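Local coordinates for protein translation initiation factor eIF-2B (Pyrococcus horikoshii, PDB 1VB5) that probably takes part, as a regulatory subunit of archaeal initiation factor 2B, in exchanging initiation factor 2-bound GDP for GTP, at residues V58-A63 against D231-E236; S64-A69 against F223-K228; I114-S119 against A198-L203; D191-N196 against V253-Y258; A217-K222 against I263-I268. One frame throughout, in Å; residues are numbered along the deposited sequence.

From the N terminus, the chain leaves helix 41-58 and enters contact 1, whose partner 231-236 lies 168 residues on; contact 2, between helix 63-71 and loop 223-228, closes a slightly shorter loop within that one. Together they fasten the N-terminal helices to the long loop after strand 214-217. Contact 3 lies within both loops and joins the end of strand 111-115 to the start of helix 200-209. Contact 4 pairs strands 194-197 and 251-254 of the small antiparallel sheet and crosses contacts 1, 2 and 3. Contact 5, at the edge of the main mixed sheet, crosses contacts 1, 2 and 4 and follows contact 3 in series.

Contact 1 of 5, residues V58-A63 against D231-E236; sequences VNPSMA and DVMLME
Ser61 OG is held between two backbone groups of the 231-236 loop. Ser61 OG donates to Met233 O at 2.6 Å, in the carbonyl plane and on a lone pair, and accepts from Met235 N at 3.3 Å with a nearly straight N-H. With OG beside its own backbone N (chi1 -66°), the hydroxyl reaches the backbone on either side of Leu234. The side chain of Met235 crosses that of Asn59 at about a right angle: its CE lies 3.4 Å from Asn59 ND2, and its SD is 3.4 Å from Val58 O. The chain of Met235 runs extended through chi2 and turns at chi3 (93°), which brings CE to the ND2 end of the amide. Asn59 OD1 faces the other way along its own segment and accepts from Ser61 N, forming an Asx turn within the type I beta turn Asn59-Met62 that links helices 41-58 and 63-71. One residue before Ser61, Pro60 CB packs on Met233 SD at 4.0 Å, and a water bridges the backbones, donating to Pro60 O and accepting from Met233 N. Phe251 of strand 251-254 touches Asn59, Ser61 and Met235, while Leu234 packs on Leu173 of the second subunit.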
# COMPACT_ATOMS: atom_id res chain seq x y z
N VAL B 58 -5.10 -19.63 16.84
CA VAL B 58 -5.92 -18.47 16.52
C VAL B 58 -5.18 -17.57 15.53
O VAL B 58 -5.75 -17.10 14.55
CB VAL B 58 -6.27 -17.67 17.79
CG1 VAL B 58 -7.01 -16.39 17.42
CG2 VAL B 58 -7.12 -18.52 18.71
N ASN B 59 -3.90 -17.33 15.80
CA ASN B 59 -3.07 -16.51 14.92
C ASN B 59 -1.60 -16.81 15.18
O ASN B 59 -0.97 -16.22 16.05
CB ASN B 59 -3.33 -15.02 15.15
CG ASN B 59 -2.65 -14.14 14.11
OD1 ASN B 59 -1.52 -14.41 13.70
ND2 ASN B 59 -3.33 -13.09 13.68
N PRO B 60 -1.03 -17.75 14.41
CA PRO B 60 0.38 -18.14 14.55
C PRO B 60 1.36 -16.99 14.30
O PRO B 60 2.56 -17.15 14.49
CB PRO B 60 0.54 -19.26 13.53
CG PRO B 60 -0.84 -19.87 13.48
CD PRO B 60 -1.72 -18.64 13.46
N SER B 61 0.84 -15.83 13.88
CA SER B 61 1.68 -14.66 13.62
C SER B 61 1.87 -13.80 14.87
O SER B 61 2.68 -12.88 14.87
CB SER B 61 1.08 -13.80 12.50
OG SER B 61 1.08 -14.47 11.25
N MET B 62 1.12 -14.09 15.92
CA MET B 62 1.22 -13.31 17.15
C MET B 62 1.94 -14.06 18.26
O MET B 62 1.43 -15.05 18.80
CB MET B 62 -0.17 -12.88 17.62
CG MET B 62 -0.81 -11.82 16.74
SD MET B 62 -2.38 -11.23 17.38
CE MET B 62 -2.86 -10.05 16.11
N ALA B 63 3.12 -13.57 18.60
CA ALA B 63 3.95 -14.18 19.63
C ALA B 63 3.32 -14.10 21.02
O ALA B 63 3.63 -14.89 21.89
CB ALA B 63 5.32 -13.53 19.65
N ASP B 231 10.95 -19.00 9.10
CA ASP B 231 9.97 -20.03 9.42
C ASP B 231 8.62 -19.49 9.87
O ASP B 231 7.71 -20.26 10.19
CB ASP B 231 10.53 -20.97 10.49
CG ASP B 231 11.79 -21.68 10.03
OD1 ASP B 231 11.74 -22.35 8.98
OD2 ASP B 231 12.83 -21.57 10.72
N VAL B 232 8.48 -18.17 9.88
CA VAL B 232 7.23 -17.54 10.31
C VAL B 232 6.03 -17.88 9.42
O VAL B 232 6.16 -17.97 8.20
CB VAL B 232 7.38 -16.01 10.36
CG1 VAL B 232 6.03 -15.36 10.66
CG2 VAL B 232 8.40 -15.63 11.42
N MET B 233 4.88 -18.08 10.05
CA MET B 233 3.63 -18.38 9.35
C MET B 233 2.84 -17.08 9.27
O MET B 233 2.51 -16.48 10.30
CB MET B 233 2.80 -19.40 10.13
CG MET B 233 3.33 -20.83 10.12
SD MET B 233 2.37 -21.91 11.24
CE MET B 233 0.90 -22.25 10.25
N LEU B 234 2.53 -16.63 8.06
CA LEU B 234 1.76 -15.40 7.87
C LEU B 234 0.30 -15.76 7.59
O LEU B 234 -0.03 -16.29 6.53
CB LEU B 234 2.34 -14.59 6.71
CG LEU B 234 3.83 -14.23 6.85
CD1 LEU B 234 4.31 -13.51 5.59
CD2 LEU B 234 4.04 -13.36 8.09
N MET B 235 -0.56 -15.46 8.56
CA MET B 235 -1.99 -15.77 8.47
C MET B 235 -2.69 -15.05 7.32
O MET B 235 -2.35 -13.93 6.96
CB MET B 235 -2.67 -15.43 9.80
CG MET B 235 -4.12 -15.90 9.91
SD MET B 235 -4.83 -15.69 11.57
CE MET B 235 -5.61 -14.08 11.42
N GLU B 236 -3.69 -15.73 6.75
CA GLU B 236 -4.45 -15.19 5.63
C GLU B 236 -5.96 -15.40 5.83
O GLU B 236 -6.38 -16.38 6.45
CB GLU B 236 -4.00 -15.88 4.34
CG GLU B 236 -4.46 -15.20 3.07
CD GLU B 236 -4.09 -15.99 1.81
OE1 GLU B 236 -3.01 -16.62 1.79
OE2 GLU B 236 -4.88 -15.95 0.85
O HOH W 1 4.49 -18.35 12.67

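Contact 2 of 5, residues S64-A69 against F223-K228; sequences SLYNLA and FHPTLK
Tyr66 lays one face of its ring over the imidazole of His224, whose CE1 comes to 3.5 Å from Tyr66 CG. The overlap is offset toward the rim, and the planes are inclined at 32°, an oblique aromatic contact. CG of Tyr66 stands anti to the backbone N (chi1 169°), directing the ring from the helix toward the loop. On the opposite face of the imidazole lies Leu227 CB, leaving the ring sandwiched; His224 ND1 is buried here without a polar partner in the model. Pro225 meets the tyrosine ring obliquely, with its CG 3.8 Å from Tyr66 CE2, and a water links Tyr66 OH to Thr226 OG1. One residue along the helix, two carbonyls, of Tyr221 and Phe223, hold the amide nitrogen of Asn67, Tyr221 O being the stronger partner. Asn67 ND2 donates to Phe223 O at 3.0 Å. This bond is almost straight at the hydrogen (173°) and lies in the amide plane, although the donor sits above the carbonyl plane of Phe223. Helix 63-71 thus rests between helix 41-58, which receives Leu65 and Leu68, and the 223-228 loop, whose Phe223 and His224 lean on strand 187-188.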
# COMPACT_ATOMS: atom_id res chain seq x y z
N SER B 64 2.43 -13.12 21.22
CA SER B 64 1.79 -12.95 22.51
C SER B 64 0.99 -14.19 22.88
O SER B 64 0.97 -14.60 24.04
CB SER B 64 0.88 -11.72 22.50
OG SER B 64 -0.19 -11.90 21.59
N LEU B 65 0.36 -14.81 21.89
CA LEU B 65 -0.43 -16.01 22.14
C LEU B 65 0.47 -17.17 22.53
O LEU B 65 0.15 -17.94 23.43
CB LEU B 65 -1.26 -16.36 20.91
CG LEU B 65 -2.26 -15.27 20.50
CD1 LEU B 65 -3.05 -15.72 19.28
CD2 LEU B 65 -3.20 -14.99 21.67
N TYR B 66 1.60 -17.31 21.84
CA TYR B 66 2.55 -18.37 22.13
C TYR B 66 3.14 -18.19 23.54
O TYR B 66 3.26 -19.15 24.29
CB TYR B 66 3.69 -18.38 21.11
CG TYR B 66 4.85 -19.27 21.50
CD1 TYR B 66 4.92 -20.59 21.04
CD2 TYR B 66 5.86 -18.81 22.34
CE1 TYR B 66 5.99 -21.42 21.41
CE2 TYR B 66 6.92 -19.63 22.72
CZ TYR B 66 6.98 -20.92 22.25
OH TYR B 66 8.04 -21.72 22.62
N ASN B 67 3.52 -16.96 23.88
CA ASN B 67 4.08 -16.71 25.20
C ASN B 67 3.03 -16.87 26.30
O ASN B 67 3.35 -17.27 27.41
CB ASN B 67 4.71 -15.32 25.27
CG ASN B 67 6.03 -15.25 24.52
OD1 ASN B 67 6.83 -16.18 24.58
ND2 ASN B 67 6.27 -14.14 23.83
N LEU B 68 1.77 -16.57 25.98
CA LEU B 68 0.70 -16.73 26.96
C LEU B 68 0.60 -18.22 27.28
O LEU B 68 0.52 -18.61 28.44
CB LEU B 68 -0.64 -16.24 26.38
CG LEU B 68 -1.91 -16.76 27.08
CD1 LEU B 68 -1.97 -16.27 28.52
CD2 LEU B 68 -3.14 -16.29 26.31
N ALA B 69 0.63 -19.04 26.22
CA ALA B 69 0.53 -20.49 26.35
C ALA B 69 1.63 -21.11 27.21
O ALA B 69 1.36 -22.02 28.00
CB ALA B 69 0.53 -21.13 24.97
N PHE B 223 8.04 -10.98 21.93
CA PHE B 223 9.29 -11.53 21.39
C PHE B 223 9.16 -13.05 21.41
O PHE B 223 8.88 -13.64 22.45
CB PHE B 223 10.48 -11.13 22.27
CG PHE B 223 10.94 -9.70 22.09
CD1 PHE B 223 10.06 -8.64 22.29
CD2 PHE B 223 12.26 -9.42 21.75
CE1 PHE B 223 10.49 -7.32 22.16
CE2 PHE B 223 12.70 -8.10 21.62
CZ PHE B 223 11.81 -7.05 21.82
N HIS B 224 9.33 -13.69 20.25
CA HIS B 224 9.24 -15.15 20.20
C HIS B 224 10.65 -15.66 20.47
O HIS B 224 11.62 -15.22 19.84
CB HIS B 224 8.74 -15.61 18.83
CG HIS B 224 8.29 -17.03 18.80
ND1 HIS B 224 6.97 -17.40 18.65
CD2 HIS B 224 8.99 -18.19 18.92
CE1 HIS B 224 6.87 -18.71 18.67
NE2 HIS B 224 8.08 -19.22 18.83
N PRO B 225 10.78 -16.62 21.40
CA PRO B 225 12.09 -17.18 21.76
C PRO B 225 12.78 -18.16 20.83
O PRO B 225 13.99 -18.35 20.93
CB PRO B 225 11.82 -17.79 23.13
CG PRO B 225 10.43 -18.32 22.96
CD PRO B 225 9.72 -17.17 22.26
N THR B 226 12.04 -18.78 19.91
CA THR B 226 12.66 -19.77 19.04
C THR B 226 12.40 -19.64 17.54
O THR B 226 13.18 -20.15 16.74
CB THR B 226 12.21 -21.18 19.45
OG1 THR B 226 10.79 -21.29 19.27
CG2 THR B 226 12.53 -21.43 20.91
N LEU B 227 11.32 -18.98 17.16
CA LEU B 227 10.96 -18.85 15.75
C LEU B 227 11.81 -17.83 14.99
O LEU B 227 11.91 -16.67 15.39
CB LEU B 227 9.48 -18.48 15.65
CG LEU B 227 8.77 -18.60 14.30
CD1 LEU B 227 8.82 -20.04 13.79
CD2 LEU B 227 7.33 -18.16 14.48
N LYS B 228 12.44 -18.28 13.90
CA LYS B 228 13.27 -17.42 13.06
C LYS B 228 12.42 -16.86 11.92
O LYS B 228 11.40 -17.44 11.55
CB LYS B 228 14.45 -18.21 12.47
CG LYS B 228 15.54 -18.60 13.48
CD LYS B 228 16.31 -17.38 13.97
CE LYS B 228 17.60 -17.75 14.72
NZ LYS B 228 18.38 -16.56 15.17
O HOH W 2 9.24 -23.46 20.64

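Contact 3 of 5, residues I114-S119 against A198-L203; sequences ITHSFS and AGTYLL
At the C-terminal end of strand 111-115 in the mostly parallel, Rossmann-like sheet, the chain passes into a loop that faces the start of helix 200-209. This is the C-terminal end of the parallel strands, where loops lead into helices, and His116 bridges the gap. Its CG is anti to the backbone N (chi1 175°), sending the imidazole away from the strand and toward the turn that precedes the helix. There His116 NE2 donates to Ala198 O at 2.9 Å. The carbonyl oxygen lies near the imidazole plane, whereas the donor stands above the plane of the carbonyl. At its other nitrogen, ND1, the ring is bonded to Thr141 OG1, so polar partners at both nitrogens fix the rotation of the buried ring. Gly199, the N-cap residue of the helix, passes close beside this bond: a CB there would come within 2.9 Å of His116 NE2, and the backbone angles would also press it against the preceding carbonyl. Thr200 OG1 approaches the imidazole rim near its plane, 3.6 Å from His116 CD2, but its own hydrogen bonds are to Lys197 O and Asn196 ND2. One helical turn later, Leu203 turns its side chain back toward the strand, packing against Val183 of strand 180-183 and Met171 of helix 171-175. Leu203 CD1 lies 4.2 Å from His116 CB, and Leu203 CD2 4.4 Å from Ile114 CG2.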
# COMPACT_ATOMS: atom_id res chain seq x y z
N ILE B 114 4.41 9.01 11.54
CA ILE B 114 3.68 8.22 10.56
C ILE B 114 3.61 6.80 11.10
O ILE B 114 4.58 6.30 11.69
CB ILE B 114 4.36 8.23 9.17
CG1 ILE B 114 3.47 7.50 8.15
CG2 ILE B 114 5.72 7.55 9.23
CD1 ILE B 114 3.85 7.75 6.70
N THR B 115 2.46 6.16 10.92
CA THR B 115 2.28 4.81 11.40
C THR B 115 1.40 4.04 10.42
O THR B 115 0.88 4.62 9.46
CB THR B 115 1.63 4.80 12.82
OG1 THR B 115 1.66 3.47 13.36
CG2 THR B 115 0.19 5.30 12.77
N HIS B 116 1.24 2.74 10.66
CA HIS B 116 0.46 1.88 9.78
C HIS B 116 -0.35 0.91 10.63
O HIS B 116 0.11 0.48 11.69
CB HIS B 116 1.42 1.12 8.84
CG HIS B 116 0.76 0.10 7.96
ND1 HIS B 116 -0.29 0.40 7.12
CD2 HIS B 116 1.02 -1.22 7.79
CE1 HIS B 116 -0.65 -0.69 6.47
NE2 HIS B 116 0.13 -1.69 6.85
N SER B 117 -1.56 0.58 10.18
CA SER B 117 -2.45 -0.33 10.89
C SER B 117 -2.82 0.19 12.29
O SER B 117 -2.65 1.38 12.58
CB SER B 117 -1.81 -1.71 10.99
OG SER B 117 -2.74 -2.67 11.46
N PHE B 118 -3.33 -0.69 13.14
CA PHE B 118 -3.72 -0.32 14.49
C PHE B 118 -2.97 -1.12 15.55
O PHE B 118 -2.87 -2.34 15.48
CB PHE B 118 -5.23 -0.53 14.71
CG PHE B 118 -5.68 -0.24 16.13
CD1 PHE B 118 -5.74 1.06 16.60
CD2 PHE B 118 -5.98 -1.29 17.01
CE1 PHE B 118 -6.10 1.34 17.93
CE2 PHE B 118 -6.33 -1.03 18.34
CZ PHE B 118 -6.39 0.29 18.80
N SER B 119 -2.43 -0.40 16.53
CA SER B 119 -1.69 -0.99 17.63
C SER B 119 -2.04 -0.22 18.90
O SER B 119 -1.74 0.97 18.99
CB SER B 119 -0.19 -0.89 17.38
OG SER B 119 0.54 -1.09 18.57
N ALA B 198 0.67 -6.46 6.99
CA ALA B 198 1.21 -6.39 5.64
C ALA B 198 1.33 -4.93 5.22
O ALA B 198 0.39 -4.15 5.38
CB ALA B 198 0.30 -7.13 4.68
N GLY B 199 2.49 -4.56 4.69
CA GLY B 199 2.70 -3.18 4.27
C GLY B 199 3.74 -2.47 5.11
O GLY B 199 4.34 -1.48 4.66
N THR B 200 3.97 -2.95 6.34
CA THR B 200 4.94 -2.35 7.25
C THR B 200 6.32 -2.36 6.61
O THR B 200 7.09 -1.40 6.75
CB THR B 200 5.00 -3.12 8.59
OG1 THR B 200 3.69 -3.18 9.18
CG2 THR B 200 5.95 -2.42 9.56
N TYR B 201 6.63 -3.44 5.91
CA TYR B 201 7.91 -3.59 5.22
C TYR B 201 8.10 -2.44 4.23
O TYR B 201 9.17 -1.82 4.17
CB TYR B 201 7.94 -4.95 4.50
CG TYR B 201 9.12 -5.19 3.58
CD1 TYR B 201 10.43 -5.13 4.05
CD2 TYR B 201 8.92 -5.50 2.23
CE1 TYR B 201 11.52 -5.38 3.21
CE2 TYR B 201 10.00 -5.76 1.38
CZ TYR B 201 11.29 -5.70 1.87
OH TYR B 201 12.35 -5.97 1.03
N LEU B 202 7.06 -2.15 3.45
CA LEU B 202 7.14 -1.06 2.47
C LEU B 202 7.36 0.27 3.17
O LEU B 202 8.11 1.12 2.69
CB LEU B 202 5.86 -1.00 1.63
CG LEU B 202 5.48 -2.31 0.93
CD1 LEU B 202 4.17 -2.13 0.16
CD2 LEU B 202 6.61 -2.72 0.00
N LEU B 203 6.70 0.46 4.30
CA LEU B 203 6.86 1.70 5.05
C LEU B 203 8.32 1.78 5.48
O LEU B 203 8.96 2.83 5.39
CB LEU B 203 5.96 1.71 6.30
CG LEU B 203 5.48 3.04 6.88
CD1 LEU B 203 5.15 2.88 8.35
CD2 LEU B 203 6.52 4.11 6.69

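Contact 4 of 5, residues D191-N196 against V253-Y258; sequences DGYVVN and VTPWKY
Val194 and Thr254 exchange two backbone hydrogen bonds: Val194 N donates to Thr254 O at 2.9 Å and Thr254 N to Val194 O at 2.8 Å. They form the hydrogen-bonded pair of an antiparallel bridge, followed by the non-hydrogen-bonded pair Val195-Val253. Weaker CA-H...O contacts flank them, from Val253 CA to Val194 O and from Tyr193 CA to Thr254 O. A water is also bound at this point, donating to Val194 O and hydrogen-bonded to Thr254 OG1. These strands, 194-197 and 251-254, are the middle and one outer strand of a small three-stranded antiparallel sheet, with 187-188 on the far side of the middle strand. Val194 and Thr254 share one face, where Thr254 packs on Tyr201 and Ala204 of helix 200-209; Val195 and Val253 occupy the other. Apolar packing centres on Tyr193. Its CG lies beside the backbone N (chi1 -74°), and the ring spreads over the strand end: Val253 CG1 meets its edge at 3.8 Å from Tyr193 CD2, Pro255 CB lies 3.8 Å from Tyr193 CE2, and Trp256 N sits over one face. The indole of Trp256 comes at Tyr193 obliquely with planes at 89°, its CD1 3.5 Å from Tyr193 CE1. Backbone oxygens border the Trp256 side chain: Gly192 O is 3.3 Å from Trp256 CB, and Asp191 O lies near Trp256 CD1.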
# COMPACT_ATOMS: atom_id res chain seq x y z
N ASP B 191 15.62 -13.99 15.37
CA ASP B 191 16.74 -13.30 14.73
C ASP B 191 16.56 -11.78 14.57
O ASP B 191 17.31 -11.13 13.85
CB ASP B 191 17.08 -13.97 13.38
CG ASP B 191 15.86 -14.24 12.51
OD1 ASP B 191 14.71 -14.13 12.99
OD2 ASP B 191 16.05 -14.58 11.31
N GLY B 192 15.56 -11.23 15.25
CA GLY B 192 15.36 -9.79 15.22
C GLY B 192 14.50 -9.16 14.14
O GLY B 192 14.50 -7.94 13.99
N TYR B 193 13.78 -9.97 13.38
CA TYR B 193 12.91 -9.45 12.34
C TYR B 193 11.56 -9.12 12.96
O TYR B 193 11.18 -9.70 13.99
CB TYR B 193 12.76 -10.47 11.21
CG TYR B 193 14.00 -10.60 10.34
CD1 TYR B 193 15.25 -10.84 10.90
CD2 TYR B 193 13.92 -10.47 8.95
CE1 TYR B 193 16.39 -10.95 10.11
CE2 TYR B 193 15.06 -10.58 8.14
CZ TYR B 193 16.29 -10.82 8.73
OH TYR B 193 17.43 -10.91 7.96
N VAL B 194 10.84 -8.19 12.34
CA VAL B 194 9.55 -7.77 12.86
C VAL B 194 8.38 -8.22 12.00
O VAL B 194 8.32 -7.92 10.80
CB VAL B 194 9.49 -6.23 12.98
CG1 VAL B 194 8.15 -5.79 13.57
CG2 VAL B 194 10.65 -5.73 13.83
N VAL B 195 7.46 -8.95 12.61
CA VAL B 195 6.27 -9.42 11.92
C VAL B 195 5.16 -8.43 12.28
O VAL B 195 4.91 -8.17 13.46
CB VAL B 195 5.86 -10.82 12.39
CG1 VAL B 195 4.61 -11.26 11.64
CG2 VAL B 195 7.00 -11.80 12.15
N ASN B 196 4.52 -7.87 11.27
CA ASN B 196 3.47 -6.90 11.51
C ASN B 196 2.54 -6.85 10.31
O ASN B 196 2.78 -7.50 9.30
CB ASN B 196 4.09 -5.52 11.78
CG ASN B 196 3.11 -4.56 12.44
OD1 ASN B 196 2.48 -4.89 13.44
ND2 ASN B 196 2.99 -3.36 11.88
N VAL B 253 6.95 -9.35 6.99
CA VAL B 253 8.20 -9.39 7.74
C VAL B 253 9.14 -8.24 7.36
O VAL B 253 9.44 -8.02 6.18
CB VAL B 253 8.93 -10.72 7.49
CG1 VAL B 253 10.18 -10.80 8.36
CG2 VAL B 253 7.99 -11.88 7.78
N THR B 254 9.62 -7.51 8.37
CA THR B 254 10.55 -6.43 8.14
C THR B 254 11.93 -6.76 8.73
O THR B 254 12.06 -7.03 9.93
CB THR B 254 10.07 -5.10 8.78
OG1 THR B 254 8.82 -4.71 8.19
CG2 THR B 254 11.10 -4.01 8.55
N PRO B 255 12.98 -6.74 7.89
CA PRO B 255 14.34 -7.04 8.35
C PRO B 255 14.74 -6.01 9.40
O PRO B 255 14.27 -4.87 9.37
CB PRO B 255 15.18 -6.90 7.08
CG PRO B 255 14.19 -7.30 5.98
CD PRO B 255 12.93 -6.58 6.42
N TRP B 256 15.62 -6.40 10.32
CA TRP B 256 16.05 -5.47 11.36
C TRP B 256 16.85 -4.28 10.83
O TRP B 256 16.85 -3.22 11.44
CB TRP B 256 16.86 -6.20 12.45
CG TRP B 256 18.03 -6.98 11.93
CD1 TRP B 256 18.08 -8.33 11.71
CD2 TRP B 256 19.31 -6.46 11.53
NE1 TRP B 256 19.31 -8.68 11.20
CE2 TRP B 256 20.08 -7.56 11.08
CE3 TRP B 256 19.88 -5.18 11.52
CZ2 TRP B 256 21.40 -7.41 10.61
CZ3 TRP B 256 21.18 -5.03 11.06
CH2 TRP B 256 21.93 -6.14 10.61
N LYS B 257 17.53 -4.45 9.69
CA LYS B 257 18.35 -3.35 9.17
C LYS B 257 17.59 -2.08 8.80
O LYS B 257 18.20 -1.07 8.48
CB LYS B 257 19.22 -3.83 8.00
CG LYS B 257 18.49 -4.18 6.70
CD LYS B 257 19.51 -4.75 5.71
CE LYS B 257 18.92 -5.06 4.35
NZ LYS B 257 19.95 -5.67 3.45
N TYR B 258 16.27 -2.14 8.87
CA TYR B 258 15.45 -0.97 8.57
C TYR B 258 14.81 -0.45 9.87
O TYR B 258 14.02 0.50 9.84
CB TYR B 258 14.35 -1.32 7.57
CG TYR B 258 14.87 -1.84 6.26
CD1 TYR B 258 14.65 -3.16 5.87
CD2 TYR B 258 15.60 -1.02 5.40
CE1 TYR B 258 15.12 -3.65 4.66
CE2 TYR B 258 16.08 -1.49 4.18
CZ TYR B 258 15.83 -2.81 3.82
OH TYR B 258 16.26 -3.28 2.60
O HOH W 3 6.70 -6.15 9.43

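Contact 5 of 5, residues A217-K222 against I263-I268; sequences AAETYK and ITELGI
Glu265 reaches across to the backbone of Thr220, placing both carboxylate oxygens near a single N-H. Glu265 OE1 takes the stronger bond, 2.9 Å from Thr220 N, through its syn lone pair; OE2 accepts weakly from the same nitrogen and lies close to Thr220 CB. CG of Glu265 sits between its backbone N and carbonyl carbon (chi1 70°), and the chain bends again at chi2 (-84°), folding the carboxylate toward the 3-10 turn that starts at Thr220. Just before Glu265, Thr264 brings CG2 to 3.4 Å from Ala218 O. Thr264 OG1 turns instead to its own segment, accepting from Leu266 N in an ST turn and donating to Gly267 O in a very short bond. Gly267 N donates to Thr264 O across the type I turn, and Thr264 N back to Gly267 O, as in a tight beta hairpin. The strands meet in parallel at Ala217 and Ile263, and Ala218 N donates to Ile263 O at 3.0 Å. This is where strands 214-217 and 261-264 end side by side in the mixed sheet, before the turn leads into antiparallel strand 267-269. Ile263 packs on helix 78-106, Ala217 on helix 120-131, and Glu219 bonds to Thr121 of that second helix.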
# COMPACT_ATOMS: atom_id res chain seq x y z
N ALA B 217 7.33 -0.68 18.29
CA ALA B 217 6.92 -0.77 19.69
C ALA B 217 6.44 -2.19 19.95
O ALA B 217 5.45 -2.64 19.38
CB ALA B 217 5.79 0.22 19.97
N ALA B 218 7.16 -2.91 20.82
CA ALA B 218 6.78 -4.28 21.13
C ALA B 218 7.13 -4.67 22.55
O ALA B 218 8.29 -4.65 22.95
CB ALA B 218 7.46 -5.23 20.15
N GLU B 219 6.11 -5.03 23.33
CA GLU B 219 6.36 -5.46 24.70
C GLU B 219 7.12 -6.78 24.62
O GLU B 219 7.04 -7.49 23.62
CB GLU B 219 5.05 -5.67 25.47
CG GLU B 219 4.27 -4.39 25.74
CD GLU B 219 3.30 -4.04 24.62
OE1 GLU B 219 3.48 -4.54 23.49
OE2 GLU B 219 2.35 -3.26 24.88
N THR B 220 7.86 -7.08 25.68
CA THR B 220 8.65 -8.30 25.75
C THR B 220 7.87 -9.59 25.49
O THR B 220 8.43 -10.56 24.96
CB THR B 220 9.36 -8.37 27.13
OG1 THR B 220 10.53 -7.55 27.08
CG2 THR B 220 9.73 -9.79 27.49
N TYR B 221 6.59 -9.63 25.83
CA TYR B 221 5.82 -10.84 25.60
C TYR B 221 5.47 -11.01 24.12
O TYR B 221 4.78 -11.95 23.74
CB TYR B 221 4.55 -10.86 26.48
CG TYR B 221 3.52 -9.80 26.18
CD1 TYR B 221 2.66 -9.92 25.08
CD2 TYR B 221 3.41 -8.67 26.98
CE1 TYR B 221 1.73 -8.94 24.79
CE2 TYR B 221 2.47 -7.67 26.69
CZ TYR B 221 1.64 -7.82 25.59
OH TYR B 221 0.73 -6.82 25.29
N LYS B 222 5.98 -10.11 23.28
CA LYS B 222 5.75 -10.20 21.84
C LYS B 222 7.00 -10.74 21.14
O LYS B 222 7.01 -10.91 19.92
CB LYS B 222 5.35 -8.84 21.27
CG LYS B 222 3.95 -8.42 21.70
CD LYS B 222 3.57 -7.05 21.18
CE LYS B 222 2.08 -6.79 21.38
NZ LYS B 222 1.67 -5.46 20.85
N ILE B 263 11.01 -0.53 20.92
CA ILE B 263 10.63 0.06 22.20
C ILE B 263 9.95 -0.98 23.07
O ILE B 263 8.87 -1.45 22.75
CB ILE B 263 9.66 1.25 21.98
CG1 ILE B 263 10.24 2.20 20.93
CG2 ILE B 263 9.45 2.00 23.30
CD1 ILE B 263 9.30 3.30 20.50
N THR B 264 10.61 -1.36 24.16
CA THR B 264 10.04 -2.36 25.06
C THR B 264 9.80 -1.71 26.42
O THR B 264 10.24 -0.59 26.67
CB THR B 264 10.98 -3.56 25.27
OG1 THR B 264 12.08 -3.15 26.10
CG2 THR B 264 11.50 -4.08 23.94
N GLU B 265 9.12 -2.44 27.31
CA GLU B 265 8.84 -1.92 28.64
C GLU B 265 10.13 -1.87 29.47
O GLU B 265 10.17 -1.27 30.53
CB GLU B 265 7.79 -2.78 29.36
CG GLU B 265 8.27 -4.17 29.77
CD GLU B 265 8.16 -5.20 28.65
OE1 GLU B 265 8.17 -4.81 27.46
OE2 GLU B 265 8.07 -6.40 28.97
N LEU B 266 11.19 -2.50 28.95
CA LEU B 266 12.49 -2.52 29.62
C LEU B 266 13.45 -1.52 29.00
O LEU B 266 14.60 -1.41 29.41
CB LEU B 266 13.12 -3.92 29.53
CG LEU B 266 12.31 -5.10 30.09
CD1 LEU B 266 13.02 -6.41 29.77
CD2 LEU B 266 12.14 -4.91 31.59
N GLY B 267 12.97 -0.78 28.00
CA GLY B 267 13.82 0.19 27.33
C GLY B 267 13.89 -0.09 25.84
O GLY B 267 13.36 -1.09 25.36
N ILE B 268 14.55 0.79 25.11
CA ILE B 268 14.68 0.62 23.67
C ILE B 268 15.86 -0.30 23.34
O ILE B 268 17.00 -0.00 23.65
CB ILE B 268 14.87 1.98 22.97
CG1 ILE B 268 13.70 2.90 23.34
CG2 ILE B 268 14.98 1.79 21.46
CD1 ILE B 268 13.77 4.30 22.76